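Local coordinates for protein 6-aminohexanoate-cyclic-dimer hydrolase (Arthrobacter sp., PDB 3A2Q) that hydrolyses the cyclic dimer of 6-aminohexanoic acid, a nylon-6 by-product, to the linear dimer, at residues P178-G183 and A435-I440; Y312-D317 and A360-E365; V76-D81 and L115-T120. The protein carries 1 engineered substitution. All coordinates share one frame; numbering follows the deposited sequence.

How the contacts relate
From the N terminus, contact 3 closes first: the loop 76-81, which follows strand 68-72, is met again by 115-120 at the end of strand 113-118, after a chain excursion that holds helices 88-93 and 102-110. Contact 1 then opens at 178-183, the end of helix 176-182, and closes only at strand 435-442. Inside that long loop contact 2 forms a smaller one, pairing helix 308-331 with helix 356-378. Contacts 1 and 3 reach the same mixed sheet at different strands, 435-442 and 113-118 respectively, whereas contact 2 joins two helices at the periphery. None touches another; their centres are 23 to 29 Å apart.

Contact 1 of 3, residues P178-G183 and A435-I440; sequences PASVCG and AISLPI
Ser437 and Pro439, alternate residues of one strand, both direct their CB toward helix 176-182, where they meet Ala179, Ser180 and Gly183. The hydroxyl of Ser437 lies anti to its own N (chi1 -179°), which carries OG out toward the helix: it rests 3.7 Å from Ser180 CB and close to Ser180 CA as well. The hydroxyl of Ser180 does not answer it but goes to Gly450 N on the adjacent strand 448-455, so the two serines meet hydroxyl to methylene. Beside them the methyl of Ala179, also pointing at the strand, sits 4.3 Å from Ser437 CB. Ser437 OG has its own partners: it hydrogen-bonds Thr388 OG1 and, at 2.9 Å, water 1, which also makes a weak bond to Ala179 O. The buried hydroxyl is thus held twice, and the water links strand to helix where no direct hydrogen bond does.

Two residues along the strand, Pro439 meets backbone atoms of Gly183. Its CB stands 3.4 Å from Gly183 C and the same distance from Gly183 O, with CG following 3.8 Å from Gly183 O, so one side of the ring lies along that carbonyl group. Gly183, with positive phi (68°), is the first residue past the helix to leave helical angles, in a Schellman motif, a conformation that favours glycine. Pro439 is itself the centre of an inverse gamma turn, closed by a weak bond from Ile440 N to Leu438 O.

Leu438 points to the other side of the strand and packs on helix 460-473. Layering helices on both faces of a mixed sheet is the build of the amidase fold; here helix 460-473 lies on one face of the strand and on the other helix 176-182, which begins just after engineered Ala174, the position of the probable acyl-ester nucleophile.

Contact 2 of 3, residues Y312-D317 and A360-E365; sequences YSTICD and AACVDE
Ile315 reaches from helix 308-331 to Cys362 and Val363 of helix 356-378. Its CB directs the side chain at the second helix but stays behind the contact, which the longer branch makes. CG1, anti to the carbonyl carbon (chi1 -67°), lies 3.7 Å from Cys362 CB. From there the chain runs on extended, and CD1 lies against both residues, 3.8 Å from Cys362 CB and equally near Val363 CG2 and the Val363 backbone N. The isoleucine and valine side chains cross at about a right angle, and between these two the closest pair is CD1 and CG2. Next to this, the Cys362 sulfur sits against Thr314, with SG 3.7 Å from Thr314 CB and nearly as close to its methyl CG2. The interface is wholly van der Waals.

The two segments run obliquely antiparallel, 132° between their N-to-C directions, and the axes of these short segments approach to 9.0 Å. The residue after Ile315, Cys316, touches both bound 6-aminohexanoic acid molecules. Phe359 and Leu366 of helix 356-378 extend the patch around Ile315, and helix 202-207 borders it through Val206 on Ile315 and Ala207 on Val363.

Contact 3 of 3, residues V76-D81 and L115-T120; sequences VVSQGD and LGKTNT
Ser78 starts a type II beta turn that ends at Asp81, and across from it Lys117 stands on strand 113-118 of the mixed amidase sheet, the CA atoms of Ser78 and Lys117 9.3 Å apart. The gap is bridged by the lysine side chain, which runs fully extended beyond CG toward the loop. Its CE comes 3.5 Å from Ser78 OG, the nearest approach of the two segments, while Asp81 CB lies farther off beside the same methylene. Within the turn, Ser78 OG, set between the backbone N and the carbonyl carbon (chi1 52°), turns to Asp81 and donates to the anti lone pair of its OD2 at 2.6 Å. The charges of Lys117 and Asp81 do not meet, NZ and OD2 being 6.1 Å apart; Asp81 OD2 forms its salt bridge with Lys52 NZ.

Replacing Ser78 by an alanine removes the hydroxyl that helps fix the rotation of the Asp81 carboxylate, which would probably be freer to turn, with the salt bridge to Lys52 as its remaining named partner and a gap opened beside Lys117 CE.

Beyond CE, the ammonium group passes the serine and is surrounded by oxygen acceptors. It forms a salt bridge with Asp73 OD1 and hydrogen bonds with Ile82 O and two waters. The side chain of Lys117 lies about 7 Å from that of Lys72, probably part of the charge relay. Water 2 hands the link on to Val76 O. Water 3, 2.6 Å from Lys117 NZ, receives the Ser78 N-H and donates to Asp81 O, so both ends of the turn are joined to the strand through one molecule.

Contact 1 of 3, residues P178-G183 and A435-I440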
loop_
_atom_site.group_PDB
_atom_site.type_symbol
_atom_site.label_atom_id
_atom_site.label_comp_id
_atom_site.label_asym_id
_atom_site.label_seq_id
_atom_site.Cartn_x
_atom_site.Cartn_y
_atom_site.Cartn_z
ATOM N N PRO A 178 -2.636 -4.835 2.377
ATOM C CA PRO A 178 -1.949 -6.002 1.814
ATOM C C PRO A 178 -0.718 -6.384 2.637
ATOM O O PRO A 178 -0.365 -7.556 2.718
ATOM C CB PRO A 178 -1.581 -5.548 0.402
ATOM C CG PRO A 178 -2.631 -4.527 0.082
ATOM C CD PRO A 178 -2.785 -3.772 1.370
ATOM N N ALA A 179 -0.058 -5.390 3.232
ATOM C CA ALA A 179 1.123 -5.653 4.052
ATOM C C ALA A 179 0.710 -6.434 5.295
ATOM O O ALA A 179 1.352 -7.411 5.661
ATOM C CB ALA A 179 1.802 -4.332 4.463
ATOM N N SER A 180 -0.365 -5.994 5.942
ATOM C CA SER A 180 -0.860 -6.670 7.139
ATOM C C SER A 180 -1.242 -8.119 6.812
ATOM O O SER A 180 -0.827 -9.065 7.488
ATOM C CB SER A 180 -2.090 -5.931 7.681
ATOM O OG SER A 180 -2.666 -6.616 8.787
ATOM N N VAL A 181 -2.034 -8.271 5.758
ATOM C CA VAL A 181 -2.520 -9.578 5.319
ATOM C C VAL A 181 -1.433 -10.525 4.815
ATOM O O VAL A 181 -1.556 -11.743 4.967
ATOM C CB VAL A 181 -3.588 -9.393 4.212
ATOM C CG1 VAL A 181 -3.958 -10.741 3.579
ATOM C CG2 VAL A 181 -4.806 -8.713 4.797
ATOM N N CYS A 182 -0.367 -9.972 4.235
ATOM C CA CYS A 182 0.719 -10.785 3.693
ATOM C C CYS A 182 1.986 -10.866 4.538
ATOM O O CYS A 182 2.976 -11.459 4.116
ATOM C CB CYS A 182 1.078 -10.305 2.287
ATOM S SG CYS A 182 -0.277 -10.517 1.108
ATOM N N GLY A 183 1.966 -10.265 5.722
ATOM C CA GLY A 183 3.126 -10.346 6.595
ATOM C C GLY A 183 4.387 -9.623 6.165
ATOM O O GLY A 183 5.493 -10.140 6.334
ATOM N N ALA A 435 1.791 6.417 8.131
ATOM C CA ALA A 435 1.322 5.253 8.875
ATOM C C ALA A 435 1.954 4.006 8.300
ATOM O O ALA A 435 1.927 3.786 7.087
ATOM C CB ALA A 435 -0.202 5.155 8.791
ATOM N N ILE A 436 2.508 3.176 9.172
ATOM C CA ILE A 436 3.178 1.971 8.720
ATOM C C ILE A 436 2.596 0.717 9.360
ATOM O O ILE A 436 2.180 0.733 10.521
ATOM C CB ILE A 436 4.699 2.067 9.036
ATOM C CG1 ILE A 436 5.476 0.959 8.325
ATOM C CG2 ILE A 436 4.921 1.983 10.546
ATOM C CD1 ILE A 436 6.978 1.168 8.372
ATOM N N SER A 437 2.531 -0.361 8.584
ATOM C CA SER A 437 2.044 -1.635 9.106
ATOM C C SER A 437 3.269 -2.533 9.249
ATOM O O SER A 437 4.023 -2.701 8.293
ATOM C CB SER A 437 1.053 -2.286 8.139
ATOM O OG SER A 437 0.574 -3.507 8.678
ATOM N N LEU A 438 3.465 -3.090 10.444
ATOM C CA LEU A 438 4.590 -3.978 10.725
ATOM C C LEU A 438 4.034 -5.383 10.938
ATOM O O LEU A 438 3.043 -5.555 11.644
ATOM C CB LEU A 438 5.325 -3.517 11.989
ATOM C CG LEU A 438 5.859 -2.081 11.958
ATOM C CD1 LEU A 438 6.537 -1.755 13.292
ATOM C CD2 LEU A 438 6.839 -1.927 10.808
ATOM N N PRO A 439 4.674 -6.406 10.340
ATOM C CA PRO A 439 4.228 -7.804 10.463
ATOM C C PRO A 439 4.600 -8.448 11.798
ATOM O O PRO A 439 5.353 -9.426 11.848
ATOM C CB PRO A 439 4.912 -8.478 9.281
ATOM C CG PRO A 439 6.207 -7.736 9.196
ATOM C CD PRO A 439 5.807 -6.293 9.404
ATOM N N ILE A 440 4.043 -7.902 12.872
ATOM C CA ILE A 440 4.324 -8.365 14.226
ATOM C C ILE A 440 3.475 -9.526 14.734
ATOM O O ILE A 440 3.925 -10.301 15.582
ATOM C CB ILE A 440 4.194 -7.183 15.219
ATOM C CG1 ILE A 440 5.283 -6.150 14.930
ATOM C CG2 ILE A 440 4.277 -7.674 16.655
ATOM C CD1 ILE A 440 5.132 -4.865 15.742
HETATM O O HOH W 1 2.351 -5.780 8.444
#

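Contact 2 of 3, residues Y312-D317 and A360-E365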
loop_
_atom_site.group_PDB
_atom_site.type_symbol
_atom_site.label_atom_id
_atom_site.label_comp_id
_atom_site.label_asym_id
_atom_site.label_seq_id
_atom_site.Cartn_x
_atom_site.Cartn_y
_atom_site.Cartn_z
ATOM N N TYR A 312 -16.375 10.814 1.384
ATOM C CA TYR A 312 -15.257 10.237 0.660
ATOM C C TYR A 312 -15.771 9.371 -0.492
ATOM O O TYR A 312 -15.215 9.377 -1.592
ATOM C CB TYR A 312 -14.407 9.403 1.621
ATOM C CG TYR A 312 -13.121 8.884 1.028
ATOM C CD1 TYR A 312 -12.223 9.744 0.393
ATOM C CD2 TYR A 312 -12.789 7.535 1.117
ATOM C CE1 TYR A 312 -11.026 9.268 -0.139
ATOM C CE2 TYR A 312 -11.595 7.051 0.592
ATOM C CZ TYR A 312 -10.721 7.919 -0.034
ATOM O OH TYR A 312 -9.552 7.432 -0.567
ATOM N N SER A 313 -16.841 8.628 -0.231
ATOM C CA SER A 313 -17.435 7.752 -1.235
ATOM C C SER A 313 -17.896 8.548 -2.453
ATOM O O SER A 313 -17.719 8.114 -3.589
ATOM C CB SER A 313 -18.629 6.997 -0.634
ATOM O OG SER A 313 -19.098 6.002 -1.531
ATOM N N THR A 314 -18.493 9.708 -2.208
ATOM C CA THR A 314 -18.973 10.560 -3.291
ATOM C C THR A 314 -17.808 11.013 -4.166
ATOM O O THR A 314 -17.905 11.022 -5.391
ATOM C CB THR A 314 -19.714 11.785 -2.733
ATOM O OG1 THR A 314 -20.874 11.341 -2.017
ATOM C CG2 THR A 314 -20.133 12.727 -3.865
ATOM N N ILE A 315 -16.697 11.375 -3.530
ATOM C CA ILE A 315 -15.522 11.799 -4.273
ATOM C C ILE A 315 -15.005 10.617 -5.083
ATOM O O ILE A 315 -14.596 10.773 -6.235
ATOM C CB ILE A 315 -14.425 12.305 -3.320
ATOM C CG1 ILE A 315 -14.888 13.600 -2.655
ATOM C CG2 ILE A 315 -13.122 12.506 -4.085
ATOM C CD1 ILE A 315 -13.973 14.096 -1.552
ATOM N N CYS A 316 -15.039 9.430 -4.483
ATOM C CA CYS A 316 -14.582 8.222 -5.160
ATOM C C CYS A 316 -15.441 7.906 -6.390
ATOM O O CYS A 316 -14.921 7.438 -7.404
ATOM C CB CYS A 316 -14.583 7.036 -4.193
ATOM S SG CYS A 316 -13.186 7.038 -3.031
ATOM N N ASP A 317 -16.746 8.161 -6.306
ATOM C CA ASP A 317 -17.623 7.905 -7.450
ATOM C C ASP A 317 -17.150 8.729 -8.641
ATOM O O ASP A 317 -17.046 8.225 -9.754
ATOM C CB ASP A 317 -19.076 8.278 -7.139
ATOM C CG ASP A 317 -19.738 7.317 -6.174
ATOM O OD1 ASP A 317 -19.283 6.158 -6.080
ATOM O OD2 ASP A 317 -20.725 7.718 -5.521
ATOM N N ALA A 360 -17.304 19.895 -3.981
ATOM C CA ALA A 360 -16.505 20.827 -3.193
ATOM C C ALA A 360 -16.779 20.658 -1.703
ATOM O O ALA A 360 -15.861 20.714 -0.888
ATOM C CB ALA A 360 -16.798 22.259 -3.616
ATOM N N ALA A 361 -18.044 20.457 -1.345
ATOM C CA ALA A 361 -18.409 20.283 0.058
ATOM C C ALA A 361 -17.799 19.006 0.639
ATOM O O ALA A 361 -17.350 18.991 1.788
ATOM C CB ALA A 361 -19.931 20.251 0.207
ATOM N N CYS A 362 -17.786 17.940 -0.156
ATOM C CA CYS A 362 -17.227 16.670 0.289
ATOM C C CYS A 362 -15.739 16.818 0.592
ATOM O O CYS A 362 -15.240 16.280 1.582
ATOM C CB CYS A 362 -17.430 15.590 -0.776
ATOM S SG CYS A 362 -19.139 15.017 -0.942
ATOM N N VAL A 363 -15.028 17.545 -0.261
ATOM C CA VAL A 363 -13.602 17.753 -0.041
ATOM C C VAL A 363 -13.401 18.529 1.256
ATOM O O VAL A 363 -12.503 18.217 2.044
ATOM C CB VAL A 363 -12.952 18.514 -1.219
ATOM C CG1 VAL A 363 -11.502 18.863 -0.884
ATOM C CG2 VAL A 363 -13.005 17.662 -2.475
ATOM N N ASP A 364 -14.232 19.538 1.490
ATOM C CA ASP A 364 -14.116 20.312 2.723
ATOM C C ASP A 364 -14.323 19.413 3.937
ATOM O O ASP A 364 -13.657 19.576 4.957
ATOM C CB ASP A 364 -15.146 21.444 2.766
ATOM C CG ASP A 364 -14.723 22.656 1.959
ATOM O OD1 ASP A 364 -13.587 22.668 1.441
ATOM O OD2 ASP A 364 -15.533 23.602 1.854
ATOM N N GLU A 365 -15.258 18.473 3.833
ATOM C CA GLU A 365 -15.527 17.561 4.944
ATOM C C GLU A 365 -14.285 16.741 5.282
ATOM O O GLU A 365 -14.038 16.431 6.445
ATOM C CB GLU A 365 -16.696 16.625 4.610
ATOM C CG GLU A 365 -18.067 17.287 4.730
ATOM C CD GLU A 365 -18.247 18.029 6.049
ATOM O OE1 GLU A 365 -18.064 17.409 7.117
ATOM O OE2 GLU A 365 -18.568 19.234 6.022
#

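Contact 3 of 3, residues V76-D81 and L115-T120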
loop_
_atom_site.group_PDB
_atom_site.type_symbol
_atom_site.label_atom_id
_atom_site.label_comp_id
_atom_site.label_asym_id
_atom_site.label_seq_id
_atom_site.Cartn_x
_atom_site.Cartn_y
_atom_site.Cartn_z
ATOM N N VAL A 76 1.139 4.782 -11.497
ATOM C CA VAL A 76 2.452 4.995 -12.087
ATOM C C VAL A 76 2.594 4.027 -13.248
ATOM O O VAL A 76 2.062 2.923 -13.199
ATOM C CB VAL A 76 3.591 4.743 -11.065
ATOM C CG1 VAL A 76 3.454 5.693 -9.891
ATOM C CG2 VAL A 76 3.559 3.305 -10.590
ATOM N N VAL A 77 3.291 4.449 -14.298
ATOM C CA VAL A 77 3.478 3.596 -15.464
ATOM C C VAL A 77 4.938 3.517 -15.882
ATOM O O VAL A 77 5.756 4.339 -15.474
ATOM C CB VAL A 77 2.639 4.097 -16.663
ATOM C CG1 VAL A 77 1.158 3.974 -16.349
ATOM C CG2 VAL A 77 2.989 5.543 -16.983
ATOM N N SER A 78 5.261 2.505 -16.685
ATOM C CA SER A 78 6.617 2.308 -17.186
ATOM C C SER A 78 6.571 2.391 -18.712
ATOM O O SER A 78 5.704 1.796 -19.351
ATOM C CB SER A 78 7.165 0.952 -16.732
ATOM O OG SER A 78 6.272 -0.097 -17.062
ATOM N N GLN A 79 7.507 3.141 -19.284
ATOM C CA GLN A 79 7.571 3.357 -20.730
ATOM C C GLN A 79 7.594 2.094 -21.585
ATOM O O GLN A 79 8.391 1.188 -21.354
ATOM C CB GLN A 79 8.790 4.221 -21.058
ATOM C CG GLN A 79 8.913 4.614 -22.517
ATOM C CD GLN A 79 10.055 5.583 -22.752
ATOM O OE1 GLN A 79 11.214 5.275 -22.464
ATOM N NE2 GLN A 79 9.734 6.762 -23.274
ATOM N N GLY A 80 6.702 2.053 -22.571
ATOM C CA GLY A 80 6.628 0.921 -23.476
ATOM C C GLY A 80 6.024 -0.362 -22.936
ATOM O O GLY A 80 5.958 -1.361 -23.655
ATOM N N ASP A 81 5.571 -0.352 -21.686
ATOM C CA ASP A 81 4.994 -1.555 -21.099
ATOM C C ASP A 81 3.473 -1.549 -21.002
ATOM O O ASP A 81 2.839 -0.495 -20.947
ATOM C CB ASP A 81 5.593 -1.801 -19.716
ATOM C CG ASP A 81 7.104 -1.891 -19.749
ATOM O OD1 ASP A 81 7.636 -2.569 -20.651
ATOM O OD2 ASP A 81 7.761 -1.291 -18.871
ATOM N N LEU A 115 11.422 -5.494 -12.555
ATOM C CA LEU A 115 11.181 -6.906 -12.836
ATOM C C LEU A 115 9.814 -7.207 -13.438
ATOM O O LEU A 115 9.656 -8.187 -14.164
ATOM C CB LEU A 115 11.359 -7.725 -11.553
ATOM C CG LEU A 115 11.339 -9.248 -11.692
ATOM C CD1 LEU A 115 12.514 -9.691 -12.563
ATOM C CD2 LEU A 115 11.431 -9.890 -10.311
ATOM N N GLY A 116 8.823 -6.377 -13.133
ATOM C CA GLY A 116 7.490 -6.604 -13.663
ATOM C C GLY A 116 6.413 -5.842 -12.914
ATOM O O GLY A 116 6.712 -5.053 -12.018
ATOM N N LYS A 117 5.159 -6.075 -13.288
ATOM C CA LYS A 117 4.031 -5.405 -12.651
ATOM C C LYS A 117 3.166 -6.371 -11.841
ATOM O O LYS A 117 3.043 -7.547 -12.186
ATOM C CB LYS A 117 3.166 -4.711 -13.699
ATOM C CG LYS A 117 3.857 -3.584 -14.444
ATOM C CD LYS A 117 2.837 -2.838 -15.272
ATOM C CE LYS A 117 3.379 -1.544 -15.836
ATOM N NZ LYS A 117 2.250 -0.748 -16.397
ATOM N N THR A 118 2.557 -5.859 -10.774
ATOM C CA THR A 118 1.721 -6.674 -9.898
ATOM C C THR A 118 0.223 -6.444 -10.045
ATOM O O THR A 118 -0.226 -5.359 -10.420
ATOM C CB THR A 118 2.099 -6.447 -8.440
ATOM O OG1 THR A 118 2.086 -5.039 -8.168
ATOM C CG2 THR A 118 3.479 -7.014 -8.163
ATOM N N ASN A 119 -0.545 -7.473 -9.704
ATOM C CA ASN A 119 -1.996 -7.440 -9.815
ATOM C C ASN A 119 -2.699 -6.501 -8.834
ATOM O O ASN A 119 -2.192 -6.216 -7.750
ATOM C CB ASN A 119 -2.543 -8.866 -9.679
ATOM C CG ASN A 119 -3.968 -8.997 -10.179
ATOM O OD1 ASN A 119 -4.406 -8.246 -11.054
ATOM N ND2 ASN A 119 -4.696 -9.970 -9.641
ATOM N N THR A 120 -3.876 -6.032 -9.240
ATOM C CA THR A 120 -4.697 -5.115 -8.455
ATOM C C THR A 120 -6.165 -5.252 -8.856
ATOM O O THR A 120 -6.473 -5.706 -9.961
ATOM C CB THR A 120 -4.294 -3.641 -8.734
ATOM O OG1 THR A 120 -5.278 -2.753 -8.186
ATOM C CG2 THR A 120 -4.210 -3.395 -10.243
HETATM O O HOH W 2 2.359 0.532 -13.742
HETATM O O HOH W 3 3.287 0.832 -18.141
#